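Side-chain contacts in Rv3651-like N-terminal domain-containing protein (Mycobacterium tuberculosis, PDB 4Q6U), which is of unknown biochemical function but is built from three sensor-type domains, one GAF-like and two PAS-like, consistent with a role in sensing signals: residues L14-L19 with P23-R28; V81-G86 with V208-N213; D147-E152 with W177-W182; L161-K166 with F191-A196. All blocks are in the same frame, centred on the assembly; numbering follows the deposited sequence.

Contact 1: residues L14-L19 with P23-R28; sequences LLVETL and PAVVAR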
loop_
_atom_site.group_PDB
_atom_site.type_symbol
_atom_site.label_atom_id
_atom_site.label_comp_id
_atom_site.label_asym_id
_atom_site.label_seq_id
_atom_site.Cartn_x
_atom_site.Cartn_y
_atom_site.Cartn_z
ATOM N N LEU B 14 -7.831 -13.422 -27.994
ATOM C CA LEU B 14 -8.490 -13.344 -26.694
ATOM C C LEU B 14 -8.084 -14.523 -25.813
ATOM O O LEU B 14 -8.258 -15.672 -26.216
ATOM C CB LEU B 14 -10.010 -13.336 -26.862
ATOM C CG LEU B 14 -10.611 -12.142 -27.587
ATOM C CD1 LEU B 14 -12.120 -12.264 -27.594
ATOM C CD2 LEU B 14 -10.157 -10.859 -26.895
ATOM N N LEU B 15 -7.567 -14.257 -24.615
ATOM C CA LEU B 15 -7.315 -15.345 -23.679
ATOM C C LEU B 15 -8.531 -15.540 -22.780
ATOM O O LEU B 15 -8.945 -14.638 -22.054
ATOM C CB LEU B 15 -6.066 -15.089 -22.845
ATOM C CG LEU B 15 -5.659 -16.208 -21.875
ATOM C CD1 LEU B 15 -5.201 -17.451 -22.622
ATOM C CD2 LEU B 15 -4.561 -15.733 -20.937
ATOM N N VAL B 16 -9.105 -16.733 -22.849
ATOM C CA VAL B 16 -10.313 -17.059 -22.111
ATOM C C VAL B 16 -10.041 -18.109 -21.036
ATOM O O VAL B 16 -9.568 -19.190 -21.337
ATOM C CB VAL B 16 -11.411 -17.575 -23.061
ATOM C CG1 VAL B 16 -12.546 -18.206 -22.279
ATOM C CG2 VAL B 16 -11.912 -16.440 -23.944
ATOM N N GLU B 17 -10.339 -17.772 -19.786
ATOM C CA GLU B 17 -10.245 -18.720 -18.683
ATOM C C GLU B 17 -11.518 -19.561 -18.686
ATOM O O GLU B 17 -12.627 -19.022 -18.739
ATOM C CB GLU B 17 -10.051 -17.985 -17.350
ATOM C CG GLU B 17 -9.441 -18.823 -16.220
ATOM C CD GLU B 17 -10.495 -19.444 -15.328
ATOM O OE1 GLU B 17 -11.651 -19.605 -15.780
ATOM O OE2 GLU B 17 -10.172 -19.765 -14.170
ATOM N N THR B 18 -11.356 -20.880 -18.647
ATOM C CA THR B 18 -12.481 -21.791 -18.823
ATOM C C THR B 18 -12.685 -22.736 -17.639
ATOM O O THR B 18 -13.126 -23.870 -17.816
ATOM C CB THR B 18 -12.308 -22.648 -20.099
ATOM O OG1 THR B 18 -11.041 -23.321 -20.068
ATOM C CG2 THR B 18 -12.383 -21.778 -21.344
ATOM N N LEU B 19 -12.369 -22.274 -16.434
ATOM C CA LEU B 19 -12.534 -23.122 -15.257
ATOM C C LEU B 19 -13.813 -22.787 -14.488
ATOM O O LEU B 19 -14.187 -23.497 -13.555
ATOM C CB LEU B 19 -11.311 -23.010 -14.341
ATOM C CG LEU B 19 -10.062 -23.723 -14.866
ATOM C CD1 LEU B 19 -8.837 -23.367 -14.055
ATOM C CD2 LEU B 19 -10.271 -25.234 -14.879
ATOM N N PRO B 23 -17.095 -19.446 -19.706
ATOM C CA PRO B 23 -15.809 -18.946 -20.210
ATOM C C PRO B 23 -15.692 -17.430 -20.048
ATOM O O PRO B 23 -16.629 -16.698 -20.381
ATOM C CB PRO B 23 -15.839 -19.332 -21.690
ATOM C CG PRO B 23 -16.736 -20.523 -21.747
ATOM C CD PRO B 23 -17.777 -20.311 -20.685
ATOM N N ALA B 24 -14.553 -16.967 -19.548
ATOM C CA ALA B 24 -14.401 -15.562 -19.193
ATOM C C ALA B 24 -13.063 -14.995 -19.660
ATOM O O ALA B 24 -12.007 -15.569 -19.397
ATOM C CB ALA B 24 -14.556 -15.386 -17.694
ATOM N N VAL B 25 -13.118 -13.859 -20.350
ATOM C CA VAL B 25 -11.927 -13.234 -20.907
ATOM C C VAL B 25 -11.018 -12.681 -19.799
ATOM O O VAL B 25 -11.490 -12.068 -18.843
ATOM C CB VAL B 25 -12.307 -12.100 -21.890
ATOM C CG1 VAL B 25 -11.061 -11.470 -22.500
ATOM C CG2 VAL B 25 -13.243 -12.640 -22.982
ATOM N N VAL B 26 -9.715 -12.920 -19.925
ATOM C CA VAL B 26 -8.743 -12.376 -18.993
ATOM C C VAL B 26 -7.647 -11.607 -19.730
ATOM O O VAL B 26 -6.905 -10.835 -19.119
ATOM C CB VAL B 26 -8.102 -13.483 -18.125
ATOM C CG1 VAL B 26 -9.167 -14.197 -17.296
ATOM C CG2 VAL B 26 -7.367 -14.466 -18.995
ATOM N N ALA B 27 -7.560 -11.791 -21.047
ATOM C CA ALA B 27 -6.604 -11.021 -21.847
ATOM C C ALA B 27 -7.113 -10.709 -23.251
ATOM O O ALA B 27 -7.610 -11.595 -23.950
ATOM C CB ALA B 27 -5.276 -11.755 -21.937
ATOM N N ARG B 28 -7.003 -9.443 -23.648
ATOM C CA ARG B 28 -7.128 -9.070 -25.059
ATOM C C ARG B 28 -5.732 -8.727 -25.547
ATOM O O ARG B 28 -5.186 -7.683 -25.195
ATOM C CB ARG B 28 -8.081 -7.890 -25.266
ATOM C CG ARG B 28 -8.288 -7.543 -26.744
ATOM C CD ARG B 28 -9.612 -6.821 -26.998
ATOM N NE ARG B 28 -9.712 -5.554 -26.285
ATOM C CZ ARG B 28 -10.786 -4.767 -26.311
ATOM N NH1 ARG B 28 -11.852 -5.121 -27.017
ATOM N NH2 ARG B 28 -10.795 -3.624 -25.632
#
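Leu15 swings CG away from its own N (chi1 -177°), while chi1 of -61° in Val26 sets CG2 between N and the carbonyl carbon; CD2 of Leu15 and CG2 of Val26 then meet at 3.6 Å across a beta hairpin. The antiparallel strands 14-17 and 24-28 carry a classic beta bulge, in which Val26 and Ala27 together face Leu15. Leu15 O accepts a straight bond from Val26 N (2.8 Å, N-H...O 175°) and a weak one from Ala27 N. Leu15 N returns a bond to Ala27 O at 2.7 Å. Beyond the bulge Glu17 and Ala24 form a normal hydrogen-bonded pair, bonding Glu17 N to Ala24 O and Ala24 N to Glu17 O. A small residue suits the bulge, because Ala27 CB sits only 3.5 Å from Leu15 CB. The face of Leu14, Val16, Val25 and Arg28 packs differently: the aliphatic stem of Arg28 runs beside Leu14, and Val16 CG1 crosses Pro23 CB at 3.5 Å. Helix 38-41 lies over part of this face through Phe41, whereas Leu15, Glu17 and Ala27 look onto strand 206-215 of the middle domain. Within this apolar layer the Glu17 carboxylate is buried but well satisfied. OE2 makes a salt bridge to Arg194 NE, and OE1 takes Leu19 N at 2.8 Å from above the carboxylate plane.

Contact 2: residues V81-G86 with V208-N213; sequences VIMTDG and VARAMN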
loop_
_atom_site.group_PDB
_atom_site.type_symbol
_atom_site.label_atom_id
_atom_site.label_comp_id
_atom_site.label_asym_id
_atom_site.label_seq_id
_atom_site.Cartn_x
_atom_site.Cartn_y
_atom_site.Cartn_z
ATOM N N VAL B 81 -5.106 -24.177 -23.718
ATOM C CA VAL B 81 -4.028 -23.997 -22.766
ATOM C C VAL B 81 -4.132 -25.133 -21.760
ATOM O O VAL B 81 -5.008 -25.132 -20.890
ATOM C CB VAL B 81 -4.093 -22.649 -22.042
ATOM C CG1 VAL B 81 -2.804 -22.416 -21.266
ATOM C CG2 VAL B 81 -4.313 -21.522 -23.040
ATOM N N ILE B 82 -3.246 -26.113 -21.896
ATOM C CA ILE B 82 -3.387 -27.347 -21.145
ATOM C C ILE B 82 -2.217 -27.549 -20.201
ATOM O O ILE B 82 -1.061 -27.549 -20.623
ATOM C CB ILE B 82 -3.515 -28.548 -22.090
ATOM C CG1 ILE B 82 -4.667 -28.304 -23.069
ATOM C CG2 ILE B 82 -3.734 -29.825 -21.292
ATOM C CD1 ILE B 82 -4.860 -29.405 -24.107
HETATM N N MSE B 83 -2.544 -27.683 -18.920
HETATM C CA MSE B 83 -1.570 -27.902 -17.855
HETATM C C MSE B 83 -0.947 -29.274 -18.040
HETATM O O MSE B 83 -1.563 -30.146 -18.642
HETATM C CB MSE B 83 -2.250 -27.792 -16.492
HETATM C CG MSE B 83 -1.321 -27.951 -15.296
HETATM SE SE MSE B 83 0.171 -26.722 -15.456
HETATM C CE MSE B 83 1.245 -27.348 -13.910
ATOM N N THR B 84 0.261 -29.484 -17.534
ATOM C CA THR B 84 0.928 -30.765 -17.801
ATOM C C THR B 84 0.296 -31.962 -17.080
ATOM O O THR B 84 0.722 -33.105 -17.281
ATOM C CB THR B 84 2.427 -30.702 -17.447
ATOM O OG1 THR B 84 2.596 -30.081 -16.166
ATOM C CG2 THR B 84 3.174 -29.892 -18.514
ATOM N N ASP B 85 -0.732 -31.725 -16.272
ATOM C CA ASP B 85 -1.509 -32.844 -15.735
ATOM C C ASP B 85 -2.689 -33.200 -16.650
ATOM O O ASP B 85 -3.529 -34.023 -16.296
ATOM C CB ASP B 85 -2.008 -32.538 -14.316
ATOM C CG ASP B 85 -2.733 -31.208 -14.220
ATOM O OD1 ASP B 85 -3.169 -30.693 -15.269
ATOM O OD2 ASP B 85 -2.869 -30.680 -13.089
ATOM N N GLY B 86 -2.755 -32.555 -17.816
ATOM C CA GLY B 86 -3.805 -32.810 -18.790
ATOM C C GLY B 86 -5.026 -31.912 -18.672
ATOM O O GLY B 86 -5.939 -31.989 -19.491
ATOM N N VAL B 208 -6.902 -26.706 -4.689
ATOM C CA VAL B 208 -5.913 -26.416 -5.717
ATOM C C VAL B 208 -6.245 -25.109 -6.410
ATOM O O VAL B 208 -7.394 -24.891 -6.796
ATOM C CB VAL B 208 -5.850 -27.543 -6.775
ATOM C CG1 VAL B 208 -4.841 -27.209 -7.865
ATOM C CG2 VAL B 208 -5.515 -28.888 -6.121
ATOM N N ALA B 209 -5.251 -24.239 -6.549
ATOM C CA ALA B 209 -5.412 -23.021 -7.332
ATOM C C ALA B 209 -4.786 -23.222 -8.715
ATOM O O ALA B 209 -3.605 -23.558 -8.828
ATOM C CB ALA B 209 -4.786 -21.830 -6.619
ATOM N N ARG B 210 -5.590 -23.055 -9.761
ATOM C CA ARG B 210 -5.093 -23.191 -11.124
ATOM C C ARG B 210 -5.000 -21.819 -11.771
ATOM O O ARG B 210 -5.875 -20.980 -11.575
ATOM C CB ARG B 210 -6.001 -24.118 -11.940
ATOM C CG ARG B 210 -5.995 -25.550 -11.427
ATOM C CD ARG B 210 -6.779 -26.512 -12.282
ATOM N NE ARG B 210 -6.621 -27.869 -11.756
ATOM C CZ ARG B 210 -5.670 -28.712 -12.145
ATOM N NH1 ARG B 210 -4.802 -28.347 -13.084
ATOM N NH2 ARG B 210 -5.584 -29.916 -11.595
ATOM N N ALA B 211 -3.947 -21.596 -12.548
ATOM C CA ALA B 211 -3.652 -20.262 -13.050
ATOM C C ALA B 211 -3.118 -20.247 -14.480
ATOM O O ALA B 211 -2.708 -21.270 -15.021
ATOM C CB ALA B 211 -2.647 -19.574 -12.112
HETATM N N MSE B 212 -3.145 -19.073 -15.095
HETATM C CA MSE B 212 -2.391 -18.834 -16.312
HETATM C C MSE B 212 -1.709 -17.491 -16.193
HETATM O O MSE B 212 -2.336 -16.527 -15.753
HETATM C CB MSE B 212 -3.294 -18.849 -17.551
HETATM C CG MSE B 212 -3.980 -20.153 -17.800
HETATM SE SE MSE B 212 -5.059 -19.989 -19.412
HETATM C CE MSE B 212 -6.533 -18.910 -18.699
ATOM N N ASN B 213 -0.433 -17.407 -16.561
ATOM C CA ASN B 213 0.148 -16.082 -16.732
ATOM C C ASN B 213 0.463 -15.780 -18.194
ATOM O O ASN B 213 0.261 -16.623 -19.083
ATOM C CB ASN B 213 1.400 -15.903 -15.842
ATOM C CG ASN B 213 2.581 -16.768 -16.271
ATOM O OD1 ASN B 213 2.601 -17.345 -17.360
ATOM N ND2 ASN B 213 3.589 -16.839 -15.405
#
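Arg210 extends from strand 206-215 to grip Asp85 in the turn that follows strand 74-82. Its CB packs on Leu19 CD1, and the chain then runs straight from CG to NE (chi2 -175°, chi3 176°), as suits a long residue that must bridge two sheets. NE makes a salt bridge with Glu198. At the tip NH1 and NH2 both reach Asp85 OD2, at 3.0 Å and 3.2 Å. OD2 lies at the edge of the guanidinium, close to its plane; OD2 offers NH1 its syn lone pair, whereas NH2 meets it from above the carboxylate plane, the two flat groups being turned 52° apart. NH1 also bonds His89, and Lys112 is a further cationic partner of OD2, so both charges are shared among several groups. Asp85 is presented by a type I turn in which Gly86 N bonds Met83 O at 2.8 Å, and Asp85 OD1 accepts Arg87 N. Farther along, the selenium (SE) of selenomethionine Met212 lies 3.8 Å from Val81 CG1, a flexible chain fitted against a compact branched one. A charged end and an apolar end thus join the hairpin of the GAF-like domain to the central strand of the PAS-like sheet, a buried interface between domains.

Contact 3: residues D147-E152 with W177-W182; sequences DLPARE and WDLTDW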
loop_
_atom_site.group_PDB
_atom_site.type_symbol
_atom_site.label_atom_id
_atom_site.label_comp_id
_atom_site.label_asym_id
_atom_site.label_seq_id
_atom_site.Cartn_x
_atom_site.Cartn_y
_atom_site.Cartn_z
ATOM N N ASP B 147 7.729 -19.005 -6.714
ATOM C CA ASP B 147 6.872 -18.391 -7.727
ATOM C C ASP B 147 6.589 -16.918 -7.392
ATOM O O ASP B 147 6.297 -16.120 -8.270
ATOM C CB ASP B 147 5.560 -19.170 -7.859
ATOM C CG ASP B 147 5.727 -20.461 -8.647
ATOM O OD1 ASP B 147 6.886 -20.815 -8.962
ATOM O OD2 ASP B 147 4.698 -21.104 -8.956
ATOM N N LEU B 148 6.665 -16.571 -6.117
ATOM C CA LEU B 148 6.509 -15.181 -5.700
ATOM C C LEU B 148 7.885 -14.529 -5.640
ATOM O O LEU B 148 8.874 -15.195 -5.342
ATOM C CB LEU B 148 5.808 -15.109 -4.346
ATOM C CG LEU B 148 4.386 -15.675 -4.328
ATOM C CD1 LEU B 148 3.826 -15.665 -2.915
ATOM C CD2 LEU B 148 3.480 -14.885 -5.267
ATOM N N PRO B 149 7.969 -13.227 -5.950
ATOM C CA PRO B 149 9.288 -12.605 -5.848
ATOM C C PRO B 149 9.773 -12.602 -4.407
ATOM O O PRO B 149 8.953 -12.710 -3.493
ATOM C CB PRO B 149 9.044 -11.176 -6.338
ATOM C CG PRO B 149 7.829 -11.273 -7.182
ATOM C CD PRO B 149 6.975 -12.329 -6.568
ATOM N N ALA B 150 11.082 -12.511 -4.211
ATOM C CA ALA B 150 11.618 -12.228 -2.889
ATOM C C ALA B 150 11.560 -10.719 -2.704
ATOM O O ALA B 150 11.753 -9.981 -3.670
ATOM C CB ALA B 150 13.037 -12.742 -2.744
ATOM N N ARG B 151 11.248 -10.288 -1.482
ATOM C CA ARG B 151 11.312 -8.873 -1.070
ATOM C C ARG B 151 10.244 -7.989 -1.722
ATOM O O ARG B 151 9.429 -7.385 -1.016
ATOM C CB ARG B 151 12.725 -8.314 -1.345
ATOM C CG ARG B 151 12.892 -6.793 -1.237
ATOM C CD ARG B 151 12.752 -6.256 0.188
ATOM N NE ARG B 151 13.664 -6.864 1.160
ATOM C CZ ARG B 151 14.861 -6.380 1.481
ATOM N NH1 ARG B 151 15.321 -5.286 0.893
ATOM N NH2 ARG B 151 15.609 -6.998 2.391
ATOM N N GLU B 152 10.230 -7.913 -3.055
ATOM C CA GLU B 152 9.288 -7.036 -3.761
ATOM C C GLU B 152 7.830 -7.477 -3.613
ATOM O O GLU B 152 7.518 -8.661 -3.701
ATOM C CB GLU B 152 9.643 -6.964 -5.250
ATOM C CG GLU B 152 11.121 -6.755 -5.520
ATOM C CD GLU B 152 11.592 -5.369 -5.138
ATOM O OE1 GLU B 152 10.812 -4.407 -5.307
ATOM O OE2 GLU B 152 12.742 -5.243 -4.666
ATOM N N TRP B 177 1.419 -7.878 -12.520
ATOM C CA TRP B 177 2.505 -7.758 -11.545
ATOM C C TRP B 177 3.819 -7.283 -12.157
ATOM O O TRP B 177 4.115 -7.580 -13.315
ATOM C CB TRP B 177 2.745 -9.096 -10.845
ATOM C CG TRP B 177 1.793 -9.383 -9.733
ATOM C CD1 TRP B 177 0.581 -8.787 -9.502
ATOM C CD2 TRP B 177 1.981 -10.334 -8.681
ATOM N NE1 TRP B 177 0.005 -9.321 -8.374
ATOM C CE2 TRP B 177 0.845 -10.274 -7.853
ATOM C CE3 TRP B 177 3.010 -11.226 -8.355
ATOM C CZ2 TRP B 177 0.701 -11.081 -6.727
ATOM C CZ3 TRP B 177 2.864 -12.023 -7.237
ATOM C CH2 TRP B 177 1.722 -11.944 -6.436
ATOM N N ASP B 178 4.597 -6.545 -11.367
ATOM C CA ASP B 178 5.947 -6.137 -11.748
ATOM C C ASP B 178 6.994 -7.152 -11.289
ATOM O O ASP B 178 7.030 -7.523 -10.114
ATOM C CB ASP B 178 6.280 -4.774 -11.157
ATOM C CG ASP B 178 5.438 -3.666 -11.744
ATOM O OD1 ASP B 178 5.714 -3.267 -12.894
ATOM O OD2 ASP B 178 4.503 -3.199 -11.060
ATOM N N LEU B 179 7.850 -7.587 -12.208
ATOM C CA LEU B 179 8.921 -8.527 -11.869
ATOM C C LEU B 179 10.250 -8.087 -12.473
ATOM O O LEU B 179 10.317 -7.108 -13.214
ATOM C CB LEU B 179 8.588 -9.938 -12.360
ATOM C CG LEU B 179 7.226 -10.581 -12.086
ATOM C CD1 LEU B 179 7.143 -11.942 -12.796
ATOM C CD2 LEU B 179 6.991 -10.755 -10.597
ATOM N N THR B 180 11.306 -8.827 -12.171
ATOM C CA THR B 180 12.581 -8.618 -12.838
ATOM C C THR B 180 13.093 -9.961 -13.371
ATOM O O THR B 180 13.178 -10.939 -12.626
ATOM C CB THR B 180 13.610 -7.978 -11.890
ATOM O OG1 THR B 180 13.255 -6.605 -11.655
ATOM C CG2 THR B 180 14.994 -8.028 -12.493
ATOM N N ASP B 181 13.415 -10.028 -14.659
ATOM C CA ASP B 181 13.852 -11.308 -15.219
ATOM C C ASP B 181 15.268 -11.647 -14.756
ATOM O O ASP B 181 15.869 -10.898 -13.983
ATOM C CB ASP B 181 13.755 -11.319 -16.754
ATOM C CG ASP B 181 14.705 -10.338 -17.434
ATOM O OD1 ASP B 181 15.619 -9.786 -16.788
ATOM O OD2 ASP B 181 14.536 -10.131 -18.653
ATOM N N TRP B 182 15.802 -12.764 -15.240
ATOM C CA TRP B 182 17.086 -13.257 -14.753
ATOM C C TRP B 182 18.264 -12.461 -15.306
ATOM O O TRP B 182 19.386 -12.592 -14.822
ATOM C CB TRP B 182 17.251 -14.737 -15.090
ATOM C CG TRP B 182 17.234 -15.045 -16.554
ATOM C CD1 TRP B 182 16.137 -15.304 -17.322
ATOM C CD2 TRP B 182 18.368 -15.152 -17.425
ATOM N NE1 TRP B 182 16.516 -15.559 -18.616
ATOM C CE2 TRP B 182 17.880 -15.470 -18.708
ATOM C CE3 TRP B 182 19.747 -15.004 -17.245
ATOM C CZ2 TRP B 182 18.721 -15.643 -19.807
ATOM C CZ3 TRP B 182 20.583 -15.176 -18.338
ATOM C CH2 TRP B 182 20.067 -15.493 -19.602
#
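Pro149 O and Glu152 O both accept a hydrogen bond from Lys255 NZ, so one ammonium gathers the two carbonyls of a loop whose apolar residues Leu148 and Pro149 rest on Trp177 and Leu179. Between those carbonyls Glu152 N bonds Ala150 O at 2.6 Å, and Arg151, with phi/psi of 70/-59°, makes the corner of a classic gamma turn. Across the contact itself the chemistry is wholly apolar. Leu148 CD2 comes up to the six-membered end of the Trp177 indole in the plane of the ring, 3.5 Å from CZ3 and 3.6 Å from CH2, touching the rim rather than a face. Its CG stands opposite the carbonyl carbon (chi1 -62°), which carries this methyl to the tryptophan although the CB itself does not aim there. Pro149 follows: CD lies obliquely 4.2 Å from CZ3, and CG meets Leu179 CD2 at 3.6 Å, the two side chains crossing at about a right angle. The rigid proline ring is a fitting wedge, as it can touch both Trp177 and Leu179, two apart on the strand, with adjacent ring carbons. A broad indole suits position 177, where its far edge meets the loop while NE1 is satisfied by Pro155 O. Leu148 is further packed on Leu161 and Glu157 of helix 157-165, and Trp177 makes a T-shaped stack with Phe191 of strand 186-198. The loop therefore lies beside that helix, over outermost strand 172-180 of the middle-domain sheet, and through Lys255 reaches strand 253-256 of the C-terminal domain.

Contact 4: residues L161-K166 with F191-A196; sequences LAMAVK and FVARSA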
loop_
_atom_site.group_PDB
_atom_site.type_symbol
_atom_site.label_atom_id
_atom_site.label_comp_id
_atom_site.label_asym_id
_atom_site.label_seq_id
_atom_site.Cartn_x
_atom_site.Cartn_y
_atom_site.Cartn_z
ATOM N N LEU B 161 -1.616 -14.798 -0.773
ATOM C CA LEU B 161 -1.191 -15.466 0.442
ATOM C C LEU B 161 -2.401 -15.971 1.218
ATOM O O LEU B 161 -2.378 -17.061 1.775
ATOM C CB LEU B 161 -0.350 -14.513 1.299
ATOM C CG LEU B 161 0.924 -13.984 0.644
ATOM C CD1 LEU B 161 1.503 -12.763 1.417
ATOM C CD2 LEU B 161 1.975 -15.080 0.528
ATOM N N ALA B 162 -3.459 -15.168 1.248
ATOM C CA ALA B 162 -4.694 -15.556 1.919
ATOM C C ALA B 162 -5.262 -16.808 1.272
ATOM O O ALA B 162 -5.641 -17.751 1.963
ATOM C CB ALA B 162 -5.724 -14.422 1.870
HETATM N N MSE B 163 -5.312 -16.796 -0.058
HETATM C CA MSE B 163 -5.748 -17.947 -0.854
HETATM C C MSE B 163 -5.011 -19.208 -0.398
HETATM O O MSE B 163 -5.608 -20.273 -0.275
HETATM C CB MSE B 163 -5.514 -17.668 -2.354
HETATM C CG MSE B 163 -5.948 -18.769 -3.338
HETATM SE SE MSE B 163 -5.774 -18.327 -5.269
HETATM C CE MSE B 163 -7.188 -16.969 -5.427
ATOM N N ALA B 164 -3.725 -19.068 -0.085
ATOM C CA ALA B 164 -2.878 -20.221 0.211
ATOM C C ALA B 164 -2.984 -20.800 1.634
ATOM O O ALA B 164 -2.827 -22.008 1.808
ATOM C CB ALA B 164 -1.434 -19.867 -0.084
ATOM N N VAL B 165 -3.234 -19.974 2.650
ATOM C CA VAL B 165 -3.155 -20.466 4.039
ATOM C C VAL B 165 -4.483 -20.970 4.596
ATOM O O VAL B 165 -4.523 -21.867 5.441
ATOM C CB VAL B 165 -2.636 -19.383 5.014
ATOM C CG1 VAL B 165 -1.158 -19.168 4.830
ATOM C CG2 VAL B 165 -3.405 -18.086 4.835
ATOM N N LYS B 166 -5.563 -20.357 4.145
ATOM C CA LYS B 166 -6.891 -20.733 4.570
ATOM C C LYS B 166 -7.641 -20.984 3.293
ATOM O O LYS B 166 -8.208 -20.063 2.703
ATOM C CB LYS B 166 -7.550 -19.642 5.417
ATOM N N PHE B 191 -1.859 -12.318 -14.841
ATOM C CA PHE B 191 -2.263 -13.678 -14.517
ATOM C C PHE B 191 -3.704 -13.747 -14.025
ATOM O O PHE B 191 -4.273 -12.759 -13.570
ATOM C CB PHE B 191 -1.316 -14.307 -13.472
ATOM C CG PHE B 191 -1.462 -13.740 -12.090
ATOM C CD1 PHE B 191 -2.404 -14.253 -11.211
ATOM C CD2 PHE B 191 -0.660 -12.687 -11.670
ATOM C CE1 PHE B 191 -2.546 -13.733 -9.941
ATOM C CE2 PHE B 191 -0.797 -12.159 -10.393
ATOM C CZ PHE B 191 -1.739 -12.682 -9.530
ATOM N N VAL B 192 -4.287 -14.935 -14.132
ATOM C CA VAL B 192 -5.577 -15.237 -13.531
ATOM C C VAL B 192 -5.371 -16.469 -12.661
ATOM O O VAL B 192 -4.562 -17.322 -12.999
ATOM C CB VAL B 192 -6.664 -15.492 -14.604
ATOM C CG1 VAL B 192 -6.245 -16.622 -15.533
ATOM C CG2 VAL B 192 -8.012 -15.783 -13.965
ATOM N N ALA B 193 -6.064 -16.548 -11.528
ATOM C CA ALA B 193 -5.962 -17.718 -10.659
ATOM C C ALA B 193 -7.309 -18.033 -10.025
ATOM O O ALA B 193 -8.061 -17.124 -9.670
ATOM C CB ALA B 193 -4.896 -17.500 -9.576
ATOM N N ARG B 194 -7.613 -19.323 -9.894
ATOM C CA ARG B 194 -8.882 -19.765 -9.334
ATOM C C ARG B 194 -8.700 -21.002 -8.472
ATOM O O ARG B 194 -8.111 -21.990 -8.915
ATOM C CB ARG B 194 -9.891 -20.062 -10.444
ATOM C CG ARG B 194 -11.258 -20.510 -9.922
ATOM C CD ARG B 194 -12.118 -21.122 -11.009
ATOM N NE ARG B 194 -12.359 -20.208 -12.124
ATOM C CZ ARG B 194 -13.452 -19.468 -12.270
ATOM N NH1 ARG B 194 -14.428 -19.526 -11.372
ATOM N NH2 ARG B 194 -13.573 -18.672 -13.326
ATOM N N SER B 195 -9.218 -20.954 -7.248
ATOM C CA SER B 195 -9.135 -22.092 -6.338
ATOM C C SER B 195 -10.383 -22.969 -6.414
ATOM O O SER B 195 -11.495 -22.464 -6.544
ATOM C CB SER B 195 -8.929 -21.614 -4.902
ATOM O OG SER B 195 -10.068 -20.912 -4.437
ATOM N N ALA B 196 -10.192 -24.284 -6.335
ATOM C CA ALA B 196 -11.308 -25.219 -6.303
ATOM C C ALA B 196 -10.902 -26.537 -5.642
ATOM O O ALA B 196 -9.721 -26.887 -5.597
ATOM C CB ALA B 196 -11.832 -25.472 -7.711
#
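In the PAS-like middle domain, whose five strands follow the order 2-1-5-4-3 familiar from PAS folds, helix 157-165 packs on one face of the antiparallel sheet, and Met163 is its link to Ala193 and Ser195 of strand 186-198. The side chain of Met163, a selenomethionine, leaves the helix nearly straight, with CG opposite N (chi1 -179°) and the next torsion also extended (chi2 175°), and turns only at its end. Met163 CA lies 7.7 Å from Ser195 CA, and the extended chain carries SE and CE past Ser195 to Ala193. CG passes Ser195 CB at 4.4 Å, SE lies 4.5 Å from Ala193 CB, and the terminal CE comes within 4.3 Å of Ala193 O. All three are loose van der Waals contacts, and no hydrogen bond joins the two segments. A long unbranched chain suits the helix side, because it can cross the gap between helix and sheet; small residues suit the strand, where Ala193 and Ser195, two apart, both point to the helix. Ser195 OG is satisfied by Lys168 O, just past the helix. Met163 also touches Ala209 of strand 206-215. The alternate residues Val192 and Arg194 turn to the other face, towards the hairpin of strands 14-17 and 24-28. On the helix, Leu161 packs on Leu254 of strand 253-256 and on Leu228 of the second subunit, so the helix lies between its own sheet and these neighbours.

Overall arrangement
Contacts 1, 2 and 4 are mostly buried, while contact 3 is only partly so. Contact 1 is local and backbone-bonded, within the GAF-like domain; contact 2 ties that domain to the PAS-like one through a salt bridge and a small apolar contact; contacts 3 and 4 are apolar and hold a loop and a helix to the PAS-like sheet. Contacts 2, 3 and 4 all reach this sheet, on strands 206-215, 172-180 and 186-198. Contact 1 meets contact 4 in the Glu17-Arg194 salt bridge and contact 2 where Glu17 CA packs on Met212 CE. Contacts 3 and 4 interleave along the chain, but contacts 1 and 3 stay about 11 Å apart at their nearest atoms.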